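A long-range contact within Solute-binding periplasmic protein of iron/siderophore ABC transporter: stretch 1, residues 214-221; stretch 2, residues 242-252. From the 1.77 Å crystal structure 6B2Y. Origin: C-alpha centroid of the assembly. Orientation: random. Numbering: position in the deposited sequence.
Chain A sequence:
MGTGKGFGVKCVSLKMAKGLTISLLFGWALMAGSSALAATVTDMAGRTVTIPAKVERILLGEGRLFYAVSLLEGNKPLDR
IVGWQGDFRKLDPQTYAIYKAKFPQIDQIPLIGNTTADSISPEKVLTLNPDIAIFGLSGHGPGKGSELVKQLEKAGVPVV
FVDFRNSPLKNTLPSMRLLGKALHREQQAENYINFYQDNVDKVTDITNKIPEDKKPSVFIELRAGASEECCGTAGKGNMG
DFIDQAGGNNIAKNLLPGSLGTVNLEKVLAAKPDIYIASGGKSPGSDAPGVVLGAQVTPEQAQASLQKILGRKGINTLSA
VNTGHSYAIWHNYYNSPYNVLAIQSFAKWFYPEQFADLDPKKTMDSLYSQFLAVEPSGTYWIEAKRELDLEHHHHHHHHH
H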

ATOM      1  N   LYS A 214      15.302  -9.529 -21.878  1.00 30.71           N
ATOM      2  CA  LYS A 214      15.161 -10.774 -21.144  1.00 32.34           C
ATOM      3  C   LYS A 214      14.151 -10.684 -20.006  1.00 30.67           C
ATOM      4  O   LYS A 214      13.990 -11.664 -19.265  1.00 30.92           O
ATOM      5  CB  LYS A 214      16.518 -11.201 -20.574  1.00 32.68           C
ATOM      6  CG  LYS A 214      17.632 -11.301 -21.620  1.00 36.64           C
ATOM      7  CD  LYS A 214      18.713 -12.260 -21.169  1.00 43.24           C
ATOM      8  CE  LYS A 214      19.459 -12.848 -22.365  1.00 41.91           C
ATOM      9  NZ  LYS A 214      20.489 -13.820 -21.931  1.00 40.45           N
ATOM     10  N   LYS A 215      13.462  -9.563 -19.862  1.00 29.13           N
ATOM     11  CA  LYS A 215      12.483  -9.273 -18.812  1.00 29.38           C
ATOM     12  C   LYS A 215      11.082  -9.736 -19.218  1.00 29.99           C
ATOM     13  O   LYS A 215      10.632  -9.443 -20.335  1.00 30.68           O
ATOM     14  CB  LYS A 215      12.444  -7.785 -18.514  1.00 25.71           C
ATOM     15  CG  LYS A 215      13.721  -7.285 -17.902  1.00 26.11           C
ATOM     16  CD  LYS A 215      13.640  -5.810 -17.571  1.00 25.75           C
ATOM     17  CE  LYS A 215      14.936  -5.360 -16.909  1.00 28.87           C
ATOM     18  NZ  LYS A 215      14.840  -3.930 -16.475  1.00 27.24           N
ATOM     19  N   PRO A 216      10.367 -10.413 -18.324  1.00 25.21           N
ATOM     20  CA  PRO A 216       8.997 -10.828 -18.648  1.00 28.10           C
ATOM     21  C   PRO A 216       8.062  -9.629 -18.724  1.00 28.95           C
ATOM     22  O   PRO A 216       8.189  -8.671 -17.957  1.00 28.13           O
ATOM     23  CB  PRO A 216       8.624 -11.741 -17.479  1.00 28.24           C
ATOM     24  CG  PRO A 216       9.409 -11.168 -16.326  1.00 26.82           C
ATOM     25  CD  PRO A 216      10.729 -10.736 -16.938  1.00 27.21           C
ATOM     26  N   SER A 217       7.118  -9.681 -19.663  1.00 25.47           N
ATOM     27  CA  SER A 217       6.093  -8.653 -19.728  1.00 23.23           C
ATOM     28  C   SER A 217       5.057  -8.953 -18.655  1.00 27.90           C
ATOM     29  O   SER A 217       4.781 -10.114 -18.348  1.00 27.54           O
ATOM     30  CB  SER A 217       5.449  -8.595 -21.113  1.00 29.94           C
ATOM     31  OG  SER A 217       4.929  -9.855 -21.496  1.00 27.29           O
ATOM     32  N   VAL A 218       4.521  -7.900 -18.054  1.00 25.70           N
ATOM     33  CA  VAL A 218       3.699  -8.027 -16.856  1.00 26.26           C
ATOM     34  C   VAL A 218       2.489  -7.121 -17.001  1.00 29.38           C
ATOM     35  O   VAL A 218       2.620  -5.950 -17.373  1.00 26.97           O
ATOM     36  CB  VAL A 218       4.468  -7.637 -15.576  1.00 23.43           C
ATOM     37  CG1 VAL A 218       3.550  -7.792 -14.332  1.00 22.63           C
ATOM     38  CG2 VAL A 218       5.752  -8.449 -15.420  1.00 26.86           C
ATOM     39  N   PHE A 219       1.316  -7.645 -16.658  1.00 22.86           N
ATOM     40  CA  PHE A 219       0.129  -6.819 -16.487  1.00 21.21           C
ATOM     41  C   PHE A 219      -0.386  -6.991 -15.069  1.00 26.51           C
ATOM     42  O   PHE A 219      -0.585  -8.127 -14.618  1.00 24.38           O
ATOM     43  CB  PHE A 219      -0.986  -7.179 -17.471  1.00 28.91           C
ATOM     44  CG  PHE A 219      -2.212  -6.323 -17.306  1.00 28.64           C
ATOM     45  CD1 PHE A 219      -2.183  -4.983 -17.662  1.00 29.17           C
ATOM     46  CD2 PHE A 219      -3.373  -6.840 -16.745  1.00 30.32           C
ATOM     47  CE1 PHE A 219      -3.298  -4.175 -17.491  1.00 27.44           C
ATOM     48  CE2 PHE A 219      -4.491  -6.030 -16.578  1.00 29.09           C
ATOM     49  CZ  PHE A 219      -4.450  -4.704 -16.951  1.00 30.95           C
ATOM     50  N   ILE A 220      -0.593  -5.876 -14.364  1.00 23.58           N
ATOM     51  CA  ILE A 220      -1.207  -5.905 -13.036  1.00 24.31           C
ATOM     52  C   ILE A 220      -2.615  -5.325 -13.127  1.00 25.11           C
ATOM     53  O   ILE A 220      -2.809  -4.180 -13.550  1.00 24.49           O
ATOM     54  CB  ILE A 220      -0.362  -5.164 -11.983  1.00 20.64           C
ATOM     55  CG1 ILE A 220      -1.012  -5.330 -10.599  1.00 25.03           C
ATOM     56  CG2 ILE A 220      -0.201  -3.695 -12.319  1.00 21.57           C
ATOM     57  CD1 ILE A 220      -0.045  -5.645  -9.502  1.00 29.58           C
ATOM     58  N   GLU A 221      -3.606  -6.119 -12.733  1.00 23.15           N
ATOM     59  CA  GLU A 221      -4.984  -5.657 -12.673  1.00 25.21           C
ATOM     60  C   GLU A 221      -5.271  -5.276 -11.227  1.00 24.65           C
ATOM     61  O   GLU A 221      -5.428  -6.146 -10.369  1.00 25.18           O
ATOM     62  CB  GLU A 221      -5.951  -6.731 -13.168  1.00 25.38           C
ATOM     63  CG  GLU A 221      -7.339  -6.180 -13.371  1.00 27.12           C
ATOM     64  CD  GLU A 221      -8.352  -7.245 -13.713  1.00 29.75           C
ATOM     65  OE1 GLU A 221      -9.553  -6.917 -13.725  1.00 33.79           O
ATOM     66  OE2 GLU A 221      -7.946  -8.397 -13.966  1.00 31.44           O
ATOM     67  N   PHE A 242       6.946  -1.044  -8.747  1.00 20.31           N
ATOM     68  CA  PHE A 242       7.387  -2.324  -8.190  1.00 19.59           C
ATOM     69  C   PHE A 242       7.740  -3.305  -9.292  1.00 19.26           C
ATOM     70  O   PHE A 242       8.690  -4.089  -9.152  1.00 19.01           O
ATOM     71  CB  PHE A 242       6.304  -2.946  -7.302  1.00 19.95           C
ATOM     72  CG  PHE A 242       5.713  -1.997  -6.294  1.00 18.64           C
ATOM     73  CD1 PHE A 242       6.445  -0.929  -5.792  1.00 26.15           C
ATOM     74  CD2 PHE A 242       4.417  -2.205  -5.824  1.00 24.31           C
ATOM     75  CE1 PHE A 242       5.883  -0.064  -4.858  1.00 22.90           C
ATOM     76  CE2 PHE A 242       3.859  -1.351  -4.900  1.00 24.83           C
ATOM     77  CZ  PHE A 242       4.584  -0.282  -4.428  1.00 22.79           C
ATOM     78  N   ILE A 243       6.952  -3.312 -10.366  1.00 19.14           N
ATOM     79  CA  ILE A 243       7.280  -4.146 -11.519  1.00 19.55           C
ATOM     80  C   ILE A 243       8.672  -3.807 -12.043  1.00 19.77           C
ATOM     81  O   ILE A 243       9.507  -4.701 -12.249  1.00 20.84           O
ATOM     82  CB  ILE A 243       6.211  -3.982 -12.609  1.00 18.40           C
ATOM     83  CG1 ILE A 243       4.894  -4.588 -12.118  1.00 20.19           C
ATOM     84  CG2 ILE A 243       6.647  -4.653 -13.915  1.00 24.27           C
ATOM     85  CD1 ILE A 243       3.722  -4.277 -13.038  1.00 23.67           C
ATOM     86  N   ASP A 244       8.937  -2.509 -12.249  1.00 21.13           N
ATOM     87  CA  ASP A 244      10.244  -2.046 -12.724  1.00 23.69           C
ATOM     88  C   ASP A 244      11.369  -2.555 -11.828  1.00 23.40           C
ATOM     89  O   ASP A 244      12.340  -3.151 -12.310  1.00 25.07           O
ATOM     90  CB  ASP A 244      10.294  -0.507 -12.789  1.00 23.55           C
ATOM     91  CG  ASP A 244       9.315   0.096 -13.797  1.00 24.56           C
ATOM     92  OD1 ASP A 244       8.663  -0.641 -14.564  1.00 27.46           O
ATOM     93  OD2 ASP A 244       9.185   1.343 -13.818  1.00 28.66           O
ATOM     94  N   GLN A 245      11.273  -2.305 -10.515  1.00 21.04           N
ATOM     95  CA  GLN A 245      12.361  -2.682  -9.620  1.00 20.25           C
ATOM     96  C   GLN A 245      12.540  -4.188  -9.556  1.00 21.15           C
ATOM     97  O   GLN A 245      13.653  -4.674  -9.323  1.00 23.77           O
ATOM     98  CB  GLN A 245      12.113  -2.140  -8.209  1.00 22.92           C
ATOM     99  CG  GLN A 245      12.212  -0.628  -8.109  1.00 25.83           C
ATOM    100  CD  GLN A 245      11.901  -0.123  -6.705  1.00 28.12           C
ATOM    101  OE1 GLN A 245      12.808   0.143  -5.921  1.00 30.13           O
ATOM    102  NE2 GLN A 245      10.617   0.019  -6.392  1.00 28.88           N
ATOM    103  N   ALA A 246      11.458  -4.943  -9.750  1.00 21.52           N
ATOM    104  CA  ALA A 246      11.534  -6.394  -9.715  1.00 22.14           C
ATOM    105  C   ALA A 246      11.983  -6.967 -11.046  1.00 23.39           C
ATOM    106  O   ALA A 246      11.989  -8.190 -11.206  1.00 23.97           O
ATOM    107  CB  ALA A 246      10.178  -6.992  -9.311  1.00 19.43           C
ATOM    108  N   GLY A 247      12.351  -6.115 -12.001  1.00 23.09           N
ATOM    109  CA  GLY A 247      12.877  -6.609 -13.256  1.00 22.76           C
ATOM    110  C   GLY A 247      11.854  -7.063 -14.268  1.00 24.11           C
ATOM    111  O   GLY A 247      12.196  -7.830 -15.177  1.00 23.65           O
ATOM    112  N   GLY A 248      10.604  -6.629 -14.142  1.00 24.09           N
ATOM    113  CA  GLY A 248       9.595  -6.906 -15.136  1.00 23.45           C
ATOM    114  C   GLY A 248       9.404  -5.744 -16.090  1.00 24.62           C
ATOM    115  O   GLY A 248       9.896  -4.633 -15.880  1.00 25.68           O
ATOM    116  N   ASN A 249       8.635  -6.011 -17.139  1.00 25.58           N
ATOM    117  CA  ASN A 249       8.285  -5.011 -18.143  1.00 23.98           C
ATOM    118  C   ASN A 249       6.773  -4.781 -18.075  1.00 27.12           C
ATOM    119  O   ASN A 249       5.996  -5.584 -18.596  1.00 27.20           O
ATOM    120  CB  ASN A 249       8.743  -5.477 -19.527  1.00 32.44           C
ATOM    121  CG  ASN A 249       8.129  -4.673 -20.654  1.00 32.83           C
ATOM    122  OD1 ASN A 249       7.818  -3.489 -20.498  1.00 38.91           O
ATOM    123  ND2 ASN A 249       7.968  -5.312 -21.819  1.00 37.89           N
ATOM    124  N   ASN A 250       6.368  -3.676 -17.443  1.00 22.17           N
ATOM    125  CA  ASN A 250       4.959  -3.316 -17.269  1.00 24.36           C
ATOM    126  C   ASN A 250       4.329  -2.940 -18.609  1.00 29.08           C
ATOM    127  O   ASN A 250       4.615  -1.870 -19.159  1.00 26.76           O
ATOM    128  CB  ASN A 250       4.844  -2.168 -16.264  1.00 23.80           C
ATOM    129  CG  ASN A 250       3.419  -1.673 -16.099  1.00 22.11           C
ATOM    130  OD1 ASN A 250       2.464  -2.332 -16.513  1.00 26.63           O
ATOM    131  ND2 ASN A 250       3.268  -0.490 -15.482  1.00 23.70           N
ATOM    132  N   ILE A 251       3.444  -3.810 -19.127  1.00 27.14           N
ATOM    133  CA  ILE A 251       2.818  -3.563 -20.426  1.00 29.27           C
ATOM    134  C   ILE A 251       1.959  -2.309 -20.420  1.00 28.99           C
ATOM    135  O   ILE A 251       1.613  -1.793 -21.489  1.00 31.98           O
ATOM    136  CB  ILE A 251       1.977  -4.782 -20.884  1.00 29.92           C
ATOM    137  CG1 ILE A 251       0.744  -4.951 -19.988  1.00 30.54           C
ATOM    138  CG2 ILE A 251       2.843  -6.040 -20.901  1.00 30.21           C
ATOM    139  CD1 ILE A 251      -0.487  -5.556 -20.672  1.00 31.96           C
ATOM    140  N   ALA A 252       1.602  -1.794 -19.243  1.00 24.19           N
ATOM    141  CA  ALA A 252       0.793  -0.585 -19.161  1.00 25.99           C
ATOM    142  C   ALA A 252       1.628   0.697 -19.075  1.00 28.52           C
ATOM    143  O   ALA A 252       1.060   1.786 -19.186  1.00 27.48           O
ATOM    144  CB  ALA A 252      -0.164  -0.670 -17.958  1.00 24.43           C
TER
HETATM  145  O   HOH W   1      12.402  -3.741 -15.118  1.00 25.07           O
HETATM  146  O   HOH W   2      14.523  -3.517 -13.310  1.00 35.67           O
HETATM  147  O   HOH W   3       0.083  -3.570 -15.962  1.00 23.15           O

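A helix that turns back into a strand often packs its last turn against the strand beside which the chain then runs, and this pair of stretches is a compact example. At the apolar centre lies Val 218, buried and the residue of stretch 1 most covered by its partner. Val 218 CG1 meets Ile 243 CD1 at 3.7 Å, and Ile 243 CD1 also lies 4.0 Å from Ile 220 CG2. Ile 243 can serve both because its side chain, in the extended m, t conformation, reaches from the last turn of the helix toward the strand. Branched aliphatic residues suit this place: they fill space without leaving a polar group unsatisfied.

A second apolar contact forms farther along the strand, where CD1 of Phe 219 approaches CD1 of Ile 251 at 3.5 Å. Ile 251 also covers Ser 217, its CG2 lying 3.7 Å from the serine CB; the serine hydroxyl is satisfied elsewhere in the structure.

Ser 217 pairs with Asn 249 and Val 218 with Asn 250, and successive side chains alternate between the two faces of the sheet. Three hydrogen bonds fasten the strands: Asn 249 N to Pro 216 O at 2.8 Å, Val 218 N to Asn 249 O at 2.8 Å, and Ile 251 N to Val 218 O at 2.9 Å. Asn 249 thus uses both its amide and its carbonyl, as does Val 218, in the staggered pattern typical of parallel strands. Proline, which has no amide hydrogen, loses nothing here, since only its carbonyl is called upon. A water accepts from Ile 220 N at 2.9 Å and donates to Asn 250 OD1 at 2.7 Å, bridging the strands where direct pairing ends.

The turn into the strand depends on two glycines. Gly 247 has a positive phi, and a CB there would jam against the preceding carbonyl oxygen. At Gly 248 the constraint comes from the partner: an ideal CB would lie 2.9 Å from CG2 of Val 218, a clash. Gly 248 N closes the turn by donating to Ile 243 O at 2.9 Å.

At the polar edge, the extended side chain of Lys 215, aliphatic but charged at its tip, runs over this turn, its CG 3.2 Å from Gly 247 O. Its NZ donates to another water at 2.8 Å, which donates to Asp 244 O at 2.9 Å and Gly 248 O at 2.8 Å.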